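ABC transporter, substrate-binding protein (Streptococcus pneumoniae, PDB 5G5Y) binds kestose, nystose and longer fructooligosaccharides, inulin included, and serves as the solute-binding protein of the FusABC-MsmK importer. Local coordinates at residues L5-A10 against V34-T39; D137-N142 against V266-D271; H260-G265 against G277-Y282. One frame throughout, in Å; residues are numbered along the deposited sequence.

Interaction 1. Residues L5-A10 against V34-T39. With ZN (zinc ion), chain F; ZN (zinc ion), chain L.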
loop_
_atom_site.group_PDB
_atom_site.type_symbol
_atom_site.label_atom_id
_atom_site.label_comp_id
_atom_site.label_asym_id
_atom_site.label_seq_id
_atom_site.Cartn_x
_atom_site.Cartn_y
_atom_site.Cartn_z
ATOM N N LEU A 5 31.672 5.430 8.066
ATOM C CA LEU A 5 30.506 5.626 8.922
ATOM C C LEU A 5 29.970 4.257 9.330
ATOM O O LEU A 5 30.074 3.286 8.582
ATOM C CB LEU A 5 29.422 6.377 8.161
ATOM C CG LEU A 5 29.674 7.821 7.749
ATOM C CD1 LEU A 5 28.629 8.264 6.756
ATOM C CD2 LEU A 5 29.714 8.729 8.978
ATOM N N LYS A 6 29.361 4.192 10.493
ATOM C CA LYS A 6 28.752 2.937 10.972
ATOM C C LYS A 6 27.234 3.048 10.870
ATOM O O LYS A 6 26.644 3.892 11.530
ATOM C CB LYS A 6 29.080 2.656 12.437
ATOM C CG LYS A 6 30.529 2.313 12.690
ATOM C CD LYS A 6 30.835 2.151 14.185
ATOM C CE LYS A 6 30.030 1.047 14.884
ATOM N NZ LYS A 6 30.168 -0.321 14.290
ATOM N N PHE A 7 26.633 2.180 10.068
ATOM C CA PHE A 7 25.187 2.159 9.863
ATOM C C PHE A 7 24.631 0.818 10.330
ATOM O O PHE A 7 25.134 -0.229 9.923
ATOM C CB PHE A 7 24.819 2.289 8.374
ATOM C CG PHE A 7 25.072 3.650 7.759
ATOM C CD1 PHE A 7 25.336 4.783 8.520
ATOM C CD2 PHE A 7 24.918 3.812 6.382
ATOM C CE1 PHE A 7 25.533 6.023 7.919
ATOM C CE2 PHE A 7 25.131 5.042 5.785
ATOM C CZ PHE A 7 25.423 6.155 6.561
ATOM N N MET A 8 23.544 0.863 11.107
ATOM C CA MET A 8 22.704 -0.329 11.325
ATOM C C MET A 8 21.766 -0.435 10.132
ATOM O O MET A 8 21.303 0.599 9.605
ATOM C CB MET A 8 21.903 -0.196 12.599
ATOM C CG MET A 8 21.072 -1.432 12.985
ATOM S SD MET A 8 19.807 -1.036 14.195
ATOM C CE MET A 8 20.716 -0.303 15.517
ATOM N N THR A 9 21.498 -1.649 9.671
ATOM C CA THR A 9 20.580 -1.849 8.564
ATOM C C THR A 9 19.750 -3.119 8.715
ATOM O O THR A 9 20.051 -3.966 9.548
ATOM C CB THR A 9 21.328 -1.822 7.203
ATOM O OG1 THR A 9 20.390 -1.731 6.123
ATOM C CG2 THR A 9 22.231 -3.034 7.000
ATOM N N ALA A 10 18.714 -3.195 7.897
ATOM C CA ALA A 10 17.856 -4.341 7.781
ATOM C C ALA A 10 17.963 -4.859 6.339
ATOM O O ALA A 10 17.914 -4.096 5.357
ATOM C CB ALA A 10 16.419 -3.944 8.086
ATOM N N VAL A 34 33.178 6.767 0.771
ATOM C CA VAL A 34 32.816 6.472 2.125
ATOM C C VAL A 34 32.638 4.962 2.302
ATOM O O VAL A 34 31.892 4.318 1.577
ATOM C CB VAL A 34 31.519 7.196 2.572
ATOM C CG1 VAL A 34 31.229 6.902 4.038
ATOM C CG2 VAL A 34 31.616 8.716 2.365
ATOM N N HIS A 35 33.343 4.404 3.271
ATOM C CA HIS A 35 33.221 2.989 3.615
ATOM C C HIS A 35 32.198 2.877 4.721
ATOM O O HIS A 35 32.369 3.503 5.744
ATOM C CB HIS A 35 34.549 2.426 4.130
ATOM C CG HIS A 35 34.440 1.001 4.547
ATOM N ND1 HIS A 35 34.549 -0.029 3.651
ATOM C CD2 HIS A 35 34.106 0.437 5.732
ATOM C CE1 HIS A 35 34.331 -1.174 4.266
ATOM N NE2 HIS A 35 34.059 -0.917 5.530
ATOM N N ILE A 36 31.124 2.135 4.492
ATOM C CA ILE A 36 30.134 1.857 5.515
ATOM C C ILE A 36 30.475 0.563 6.233
ATOM O O ILE A 36 30.642 -0.488 5.603
ATOM C CB ILE A 36 28.702 1.747 4.950
ATOM C CG1 ILE A 36 28.362 3.001 4.111
ATOM C CG2 ILE A 36 27.694 1.601 6.100
ATOM C CD1 ILE A 36 28.464 4.308 4.889
ATOM N N ASP A 37 30.578 0.667 7.544
ATOM C CA ASP A 37 30.704 -0.478 8.399
ATOM C C ASP A 37 29.293 -0.849 8.866
ATOM O O ASP A 37 28.713 -0.162 9.719
ATOM C CB ASP A 37 31.610 -0.210 9.594
ATOM C CG ASP A 37 31.797 -1.455 10.435
ATOM O OD1 ASP A 37 31.613 -2.544 9.881
ATOM O OD2 ASP A 37 32.152 -1.358 11.607
ATOM N N TRP A 38 28.761 -1.928 8.306
ATOM C CA TRP A 38 27.351 -2.277 8.533
ATOM C C TRP A 38 27.139 -3.151 9.741
ATOM O O TRP A 38 27.912 -4.106 9.965
ATOM C CB TRP A 38 26.739 -3.006 7.342
ATOM C CG TRP A 38 26.790 -2.260 6.077
ATOM C CD1 TRP A 38 27.773 -2.323 5.125
ATOM C CD2 TRP A 38 25.837 -1.291 5.603
ATOM N NE1 TRP A 38 27.487 -1.476 4.112
ATOM C CE2 TRP A 38 26.302 -0.838 4.362
ATOM C CE3 TRP A 38 24.632 -0.780 6.102
ATOM C CZ2 TRP A 38 25.613 0.147 3.604
ATOM C CZ3 TRP A 38 23.952 0.201 5.345
ATOM C CH2 TRP A 38 24.439 0.625 4.116
ATOM N N THR A 39 26.050 -2.862 10.470
ATOM C CA THR A 39 25.486 -3.791 11.452
ATOM C C THR A 39 24.211 -4.247 10.801
ATOM O O THR A 39 23.222 -3.488 10.776
ATOM C CB THR A 39 25.224 -3.116 12.821
ATOM O OG1 THR A 39 26.455 -2.674 13.375
ATOM C CG2 THR A 39 24.568 -4.082 13.817
HETATM ZN ZN ZN F . 35.704 0.054 1.929
HETATM ZN ZN ZN L . 31.727 -4.419 10.786
HETATM O O HOH W 1 33.050 -1.032 14.083
HETATM O O HOH W 2 28.520 -1.425 12.290
HETATM O O HOH W 3 33.148 -3.962 12.320
HETATM O O HOH W 4 30.388 -5.574 9.225
HETATM O O HOH W 5 30.245 -3.987 12.372
HETATM O O HOH W 6 31.605 -6.467 12.076
HETATM O O HOH W 7 33.203 -5.423 9.279
#
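Asp37 shares its carboxylate between a zinc ion and Lys6, its neighbour on the adjacent strand. OD1 binds the metal at 2.1 Å, and five waters complete the ligands seen there. OD2 faces Lys6 NZ at 3.5 Å, a long salt bridge, weak as a hydrogen bond. The Lys6 chain runs alongside Asp37, pointing the same way, and bends at chi3 (60°) and chi4 (57°), which set CE and NZ. One water links NZ to OD2; a second joins NZ, Asp37 O and Thr39 OG1.

The face bearing Leu5, Phe7, Ile36 and Trp38 is largely apolar. Ile36 CD1 lies over the Phe7 ring, 4.0 Å from its centroid, while Ile36 CG2 sits 3.3 Å above the centre of the Trp38 ring. Phe7 directs its edge at the Trp38 face in an offset edge-to-face pair, the planes 72° apart. Thr9 CG2 comes within 3.4 Å of Trp38 CE3, approaching the ring obliquely. Trp38 NE1 bonds to Asn20 and Thr9 OG1 to His63.

Five backbone hydrogen bonds, from Leu5 N to His35 O through Thr9 N to Thr39 O, pair the strands in parallel. With helix 23-32 between them, they form a beta-alpha-beta unit at one margin of a mixed sheet.

Interaction 2. Residues D137-N142 against V266-D271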
loop_
_atom_site.group_PDB
_atom_site.type_symbol
_atom_site.label_atom_id
_atom_site.label_comp_id
_atom_site.label_asym_id
_atom_site.label_seq_id
_atom_site.Cartn_x
_atom_site.Cartn_y
_atom_site.Cartn_z
ATOM N N ASP A 137 -8.526 -3.878 -3.555
ATOM C CA ASP A 137 -9.329 -5.084 -3.659
ATOM C C ASP A 137 -10.171 -5.151 -4.941
ATOM O O ASP A 137 -11.398 -5.099 -4.898
ATOM C CB ASP A 137 -10.213 -5.275 -2.420
ATOM C CG ASP A 137 -11.281 -4.213 -2.263
ATOM O OD1 ASP A 137 -11.018 -3.026 -2.525
ATOM O OD2 ASP A 137 -12.422 -4.587 -1.877
ATOM N N MET A 138 -9.495 -5.301 -6.070
ATOM C CA MET A 138 -10.148 -5.350 -7.379
ATOM C C MET A 138 -11.038 -6.594 -7.457
ATOM O O MET A 138 -10.685 -7.640 -6.897
ATOM C CB MET A 138 -9.122 -5.397 -8.518
ATOM C CG MET A 138 -8.285 -4.171 -8.630
ATOM S SD MET A 138 -7.034 -4.163 -9.933
ATOM C CE MET A 138 -7.956 -4.584 -11.399
ATOM N N ALA A 139 -12.186 -6.446 -8.126
ATOM C CA ALA A 139 -13.122 -7.565 -8.365
ATOM C C ALA A 139 -12.805 -8.165 -9.737
ATOM O O ALA A 139 -12.550 -7.415 -10.695
ATOM C CB ALA A 139 -14.549 -7.091 -8.299
ATOM N N TRP A 140 -12.795 -9.490 -9.792
ATOM C CA TRP A 140 -12.465 -10.247 -10.985
ATOM C C TRP A 140 -13.598 -11.221 -11.252
ATOM O O TRP A 140 -14.213 -11.749 -10.300
ATOM C CB TRP A 140 -11.177 -11.026 -10.738
ATOM C CG TRP A 140 -10.043 -10.174 -10.293
ATOM C CD1 TRP A 140 -9.703 -9.877 -9.017
ATOM C CD2 TRP A 140 -9.085 -9.523 -11.128
ATOM N NE1 TRP A 140 -8.616 -9.059 -9.005
ATOM C CE2 TRP A 140 -8.204 -8.839 -10.282
ATOM C CE3 TRP A 140 -8.901 -9.443 -12.506
ATOM C CZ2 TRP A 140 -7.133 -8.074 -10.760
ATOM C CZ3 TRP A 140 -7.808 -8.684 -12.992
ATOM C CH2 TRP A 140 -6.961 -8.017 -12.126
ATOM N N ILE A 141 -13.883 -11.465 -12.530
ATOM C CA ILE A 141 -15.004 -12.325 -12.903
ATOM C C ILE A 141 -14.548 -13.398 -13.915
ATOM O O ILE A 141 -13.681 -13.123 -14.748
ATOM C CB ILE A 141 -16.182 -11.495 -13.436
ATOM C CG1 ILE A 141 -17.433 -12.360 -13.681
ATOM C CG2 ILE A 141 -15.806 -10.695 -14.666
ATOM C CD1 ILE A 141 -18.685 -11.546 -13.896
ATOM N N ASN A 142 -15.179 -14.575 -13.836
ATOM C CA ASN A 142 -14.927 -15.673 -14.766
ATOM C C ASN A 142 -15.604 -15.484 -16.131
ATOM O O ASN A 142 -16.805 -15.735 -16.325
ATOM C CB ASN A 142 -15.280 -17.033 -14.123
ATOM C CG ASN A 142 -14.662 -18.194 -14.904
ATOM O OD1 ASN A 142 -14.668 -18.155 -16.116
ATOM N ND2 ASN A 142 -14.106 -19.174 -14.225
ATOM N N VAL A 266 -16.977 -14.699 -9.096
ATOM C CA VAL A 266 -16.502 -13.334 -8.865
ATOM C C VAL A 266 -15.709 -13.422 -7.590
ATOM O O VAL A 266 -16.164 -14.029 -6.627
ATOM C CB VAL A 266 -17.657 -12.308 -8.735
ATOM C CG1 VAL A 266 -17.154 -10.929 -8.266
ATOM C CG2 VAL A 266 -18.423 -12.194 -10.052
ATOM N N TYR A 267 -14.500 -12.858 -7.569
ATOM C CA TYR A 267 -13.708 -12.817 -6.351
ATOM C C TYR A 267 -12.858 -11.537 -6.337
ATOM O O TYR A 267 -12.820 -10.812 -7.318
ATOM C CB TYR A 267 -12.824 -14.076 -6.170
ATOM C CG TYR A 267 -11.597 -14.106 -7.058
ATOM C CD1 TYR A 267 -11.685 -14.415 -8.419
ATOM C CD2 TYR A 267 -10.368 -13.751 -6.554
ATOM C CE1 TYR A 267 -10.542 -14.434 -9.234
ATOM C CE2 TYR A 267 -9.226 -13.736 -7.350
ATOM C CZ TYR A 267 -9.304 -14.066 -8.684
ATOM O OH TYR A 267 -8.133 -14.035 -9.412
ATOM N N PHE A 268 -12.237 -11.270 -5.197
ATOM C CA PHE A 268 -11.435 -10.050 -4.987
ATOM C C PHE A 268 -9.980 -10.383 -4.679
ATOM O O PHE A 268 -9.695 -11.260 -3.877
ATOM C CB PHE A 268 -12.024 -9.203 -3.832
ATOM C CG PHE A 268 -13.443 -8.818 -4.047
ATOM C CD1 PHE A 268 -14.453 -9.729 -3.822
ATOM C CD2 PHE A 268 -13.782 -7.538 -4.500
ATOM C CE1 PHE A 268 -15.779 -9.398 -4.053
ATOM C CE2 PHE A 268 -15.101 -7.202 -4.731
ATOM C CZ PHE A 268 -16.109 -8.130 -4.496
ATOM N N THR A 269 -9.066 -9.616 -5.252
ATOM C CA THR A 269 -7.645 -9.690 -4.925
ATOM C C THR A 269 -6.902 -8.547 -5.573
ATOM O O THR A 269 -7.462 -7.811 -6.366
ATOM C CB THR A 269 -7.004 -11.069 -5.326
ATOM O OG1 THR A 269 -5.767 -11.209 -4.635
ATOM C CG2 THR A 269 -6.845 -11.192 -6.792
ATOM N N TRP A 270 -5.651 -8.368 -5.193
ATOM C CA TRP A 270 -4.815 -7.345 -5.813
ATOM C C TRP A 270 -4.542 -7.616 -7.276
ATOM O O TRP A 270 -4.727 -6.747 -8.140
ATOM C CB TRP A 270 -3.533 -7.212 -5.043
ATOM C CG TRP A 270 -2.549 -6.191 -5.548
ATOM C CD1 TRP A 270 -1.546 -6.417 -6.437
ATOM C CD2 TRP A 270 -2.433 -4.815 -5.146
ATOM N NE1 TRP A 270 -0.809 -5.263 -6.634
ATOM C CE2 TRP A 270 -1.330 -4.267 -5.854
ATOM C CE3 TRP A 270 -3.148 -4.000 -4.282
ATOM C CZ2 TRP A 270 -0.930 -2.954 -5.705
ATOM C CZ3 TRP A 270 -2.746 -2.678 -4.118
ATOM C CH2 TRP A 270 -1.645 -2.159 -4.839
ATOM N N ASP A 271 -4.120 -8.837 -7.553
ATOM C CA ASP A 271 -3.735 -9.245 -8.900
ATOM C C ASP A 271 -4.175 -10.665 -9.062
ATOM O O ASP A 271 -3.749 -11.503 -8.278
ATOM C CB ASP A 271 -2.209 -9.079 -9.021
ATOM C CG ASP A 271 -1.635 -9.505 -10.374
ATOM O OD1 ASP A 271 -2.252 -10.284 -11.146
ATOM O OD2 ASP A 271 -0.494 -9.036 -10.660
#
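Trp140 has the largest share of this contact, reaching across segment 266-271 with its indole. Its NE1 donates to Thr269 O over 3.1 Å in a nearly straight bond (174°). The acceptor lies in the indole plane, but seen from the carbonyl the donor stands well above the carbonyl plane. Further round the indole edge, CZ2 approaches Trp270 O at 3.8 Å. Trp140 CB rests off-centre on the Tyr267 ring, with CE1 its nearest atom at 3.8 Å; the indole and phenol planes are nearly parallel but slid apart, so the rings scarcely overlap. The main chain of the same tryptophan is held by a reciprocal pair of bonds, Trp140 N to Tyr267 O and Tyr267 N to Trp140 O.

Phe268 occupies the other face of the sheet with Ala139, Ile141 and Val266. Its CE2 meets Ala139 CB at 3.6 Å, and Asp137 O approaches the ring edge at CD2, 3.4 Å away. Val266, beside it on that face, turns CG2 onto Ile141 CG1 at 3.8 Å; its CG1, anti to the backbone N (chi1 171°), approaches Trp140 O instead.

Beyond the strand, Trp270 O bonds to Arg404 of helix 399-412, while Trp403 of that helix packs on Trp140. The antiparallel pair lies in the middle of a mixed sheet, between strands 181-183 and 282-284, and strand 264-269 leads directly into the fructooligosaccharide-binding site at Trp270.

Interaction 3. Residues H260-G265 against G277-Y282; sequences HDQKFG and GSNESY. With ZN (zinc ion), chain G.
Gln262 reaches from the end of helix 252-260 to the loop 277-282, and its side chain passes Tyr282 before its amide meets Ser281 and Asn279. CB lies 3.9 Å from Tyr282 OH. CG, placed anti to the carbonyl carbon (chi1 -52°), passes Tyr282 CE1 at 4.2 Å, and the chain stays extended beyond it. CD is again near Tyr282 CE1, with the amide plane turned 75° from the phenol ring. At the tip, OE1 comes within 3.5 Å of Ser281 OG, whose hydroxyl is bonded to Asp144. NE2 meets Asn279 ND2 tip to tip at 3.5 Å; both are donors, so this is packing between amides, whose planes are 42° apart.

Asn279 has its own partners: ND2 bonds to Thr276 O, and OD1 accepts from Ser281 N to close an Asx turn. The direct hydrogen bond between the segments is made by Tyr282, whose OH donates to Phe264 O at 2.6 Å. The donor lies in the carbonyl plane on a lone pair, and the oxygen is also near the plane of the phenol ring, at its edge.

Gln262, with positive phi, is the C-prime residue of the Schellman motif that ends helix 252-260. Just before it, Asp261 OD1 holds a zinc ion at 2.0 Å, with His260 ND1 a longer ligand at 2.6 Å. From this turn the chain enters strand 264-269; the backbones of Lys263, just before it, and of Gly265 bond to that of Ile181 of strand 181-183, while Tyr282 begins strand 282-284 and sets its ring edge-to-face with Tyr267.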
loop_
_atom_site.group_PDB
_atom_site.type_symbol
_atom_site.label_atom_id
_atom_site.label_comp_id
_atom_site.label_asym_id
_atom_site.label_seq_id
_atom_site.Cartn_x
_atom_site.Cartn_y
_atom_site.Cartn_z
ATOM N N HIS A 260 -7.032 -21.429 -7.608
ATOM C CA HIS A 260 -6.171 -22.245 -8.498
ATOM C C HIS A 260 -7.003 -23.259 -9.304
ATOM O O HIS A 260 -6.759 -23.469 -10.495
ATOM C CB HIS A 260 -5.101 -22.960 -7.653
ATOM C CG HIS A 260 -4.140 -23.796 -8.448
ATOM N ND1 HIS A 260 -3.636 -24.989 -7.979
ATOM C CD2 HIS A 260 -3.587 -23.609 -9.671
ATOM C CE1 HIS A 260 -2.810 -25.498 -8.874
ATOM N NE2 HIS A 260 -2.772 -24.688 -9.917
ATOM N N ASP A 261 -8.049 -23.805 -8.673
ATOM C CA ASP A 261 -8.985 -24.721 -9.336
ATOM C C ASP A 261 -10.156 -24.043 -10.035
ATOM O O ASP A 261 -11.076 -24.717 -10.482
ATOM C CB ASP A 261 -9.472 -25.786 -8.339
ATOM C CG ASP A 261 -8.323 -26.583 -7.731
ATOM O OD1 ASP A 261 -7.304 -26.794 -8.433
ATOM O OD2 ASP A 261 -8.402 -26.986 -6.543
ATOM N N GLN A 262 -10.101 -22.711 -10.161
ATOM C CA GLN A 262 -11.083 -21.909 -10.882
ATOM C C GLN A 262 -12.524 -22.158 -10.438
ATOM O O GLN A 262 -13.431 -22.296 -11.259
ATOM C CB GLN A 262 -10.900 -22.061 -12.398
ATOM C CG GLN A 262 -9.451 -21.795 -12.841
ATOM C CD GLN A 262 -9.293 -21.409 -14.303
ATOM O OE1 GLN A 262 -10.259 -21.322 -15.047
ATOM N NE2 GLN A 262 -8.049 -21.171 -14.715
ATOM N N LYS A 263 -12.717 -22.206 -9.134
ATOM C CA LYS A 263 -14.054 -22.442 -8.560
ATOM C C LYS A 263 -14.882 -21.163 -8.370
ATOM O O LYS A 263 -16.100 -21.226 -8.112
ATOM C CB LYS A 263 -13.911 -23.184 -7.238
ATOM C CG LYS A 263 -13.370 -24.613 -7.371
ATOM C CD LYS A 263 -14.432 -25.560 -7.937
ATOM C CE LYS A 263 -13.890 -26.948 -8.278
ATOM N NZ LYS A 263 -13.087 -27.523 -7.166
ATOM N N PHE A 264 -14.236 -20.006 -8.531
ATOM C CA PHE A 264 -14.859 -18.727 -8.214
ATOM C C PHE A 264 -15.532 -18.111 -9.437
ATOM O O PHE A 264 -14.989 -18.148 -10.551
ATOM C CB PHE A 264 -13.824 -17.737 -7.680
ATOM C CG PHE A 264 -13.207 -18.089 -6.357
ATOM C CD1 PHE A 264 -13.900 -18.750 -5.350
ATOM C CD2 PHE A 264 -11.909 -17.655 -6.088
ATOM C CE1 PHE A 264 -13.313 -18.970 -4.131
ATOM C CE2 PHE A 264 -11.316 -17.886 -4.872
ATOM C CZ PHE A 264 -12.016 -18.549 -3.883
ATOM N N GLY A 265 -16.731 -17.561 -9.233
ATOM C CA GLY A 265 -17.383 -16.776 -10.253
ATOM C C GLY A 265 -16.861 -15.344 -10.256
ATOM O O GLY A 265 -16.431 -14.828 -11.292
ATOM N N GLY A 277 -4.461 -17.279 -11.474
ATOM C CA GLY A 277 -3.322 -17.547 -12.356
ATOM C C GLY A 277 -3.219 -16.619 -13.542
ATOM O O GLY A 277 -4.026 -15.680 -13.718
ATOM N N SER A 278 -2.208 -16.885 -14.366
ATOM C CA SER A 278 -1.910 -16.055 -15.535
ATOM C C SER A 278 -2.591 -16.657 -16.730
ATOM O O SER A 278 -1.987 -17.433 -17.478
ATOM C CB SER A 278 -0.396 -15.959 -15.768
ATOM O OG SER A 278 0.171 -17.258 -15.838
ATOM N N ASN A 279 -3.862 -16.308 -16.889
ATOM C CA ASN A 279 -4.699 -16.816 -17.965
ATOM C C ASN A 279 -5.824 -15.825 -18.267
ATOM O O ASN A 279 -6.026 -14.837 -17.540
ATOM C CB ASN A 279 -5.276 -18.176 -17.569
ATOM C CG ASN A 279 -6.040 -18.112 -16.256
ATOM O OD1 ASN A 279 -7.024 -17.389 -16.152
ATOM N ND2 ASN A 279 -5.570 -18.828 -15.244
ATOM N N GLU A 280 -6.577 -16.114 -19.319
ATOM C CA GLU A 280 -7.630 -15.249 -19.771
ATOM C C GLU A 280 -9.026 -15.695 -19.291
ATOM O O GLU A 280 -10.006 -15.095 -19.667
ATOM C CB GLU A 280 -7.581 -15.159 -21.298
ATOM C CG GLU A 280 -6.213 -14.769 -21.874
ATOM C CD GLU A 280 -5.658 -13.448 -21.336
ATOM O OE1 GLU A 280 -6.448 -12.492 -21.125
ATOM O OE2 GLU A 280 -4.419 -13.363 -21.136
ATOM N N SER A 281 -9.113 -16.717 -18.452
ATOM C CA SER A 281 -10.423 -17.146 -17.930
ATOM C C SER A 281 -11.077 -16.082 -17.025
ATOM O O SER A 281 -12.303 -16.037 -16.960
ATOM C CB SER A 281 -10.299 -18.450 -17.138
ATOM O OG SER A 281 -9.714 -19.459 -17.942
ATOM N N TYR A 282 -10.244 -15.255 -16.354
ATOM C CA TYR A 282 -10.706 -14.172 -15.467
ATOM C C TYR A 282 -10.280 -12.801 -15.987
ATOM O O TYR A 282 -9.176 -12.643 -16.573
ATOM C CB TYR A 282 -10.155 -14.380 -14.058
ATOM C CG TYR A 282 -10.805 -15.522 -13.357
ATOM C CD1 TYR A 282 -10.313 -16.816 -13.496
ATOM C CD2 TYR A 282 -11.939 -15.324 -12.560
ATOM C CE1 TYR A 282 -10.934 -17.883 -12.863
ATOM C CE2 TYR A 282 -12.553 -16.385 -11.899
ATOM C CZ TYR A 282 -12.049 -17.669 -12.063
ATOM O OH TYR A 282 -12.657 -18.751 -11.430
HETATM ZN ZN ZN G . -5.631 -26.562 -7.386
HETATM O O HOH W 8 -5.584 -26.059 -5.091
#

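Overall arrangement
Along the chain, interaction 1 closes before interaction 2 opens, whereas interactions 2 and 3 interleave. Interaction 1 lies in the sheet of strands 34-41, 3-10, 61-63 and 310-312. Its centre is about 43 Å from that of interaction 2, on the opposite side of the chain's centre. Interactions 2 and 3, with centres about 10 Å apart, share strand 264-269 of a second sheet and touch through Asn142: its N lies 2.8 Å from Gly265 O and its ND2 3.2 Å from Tyr282 OH, both probable hydrogen bonds. Such separate sheets suit the two-lobed fold of solute-binding proteins, in which substrate is bound between the lobes.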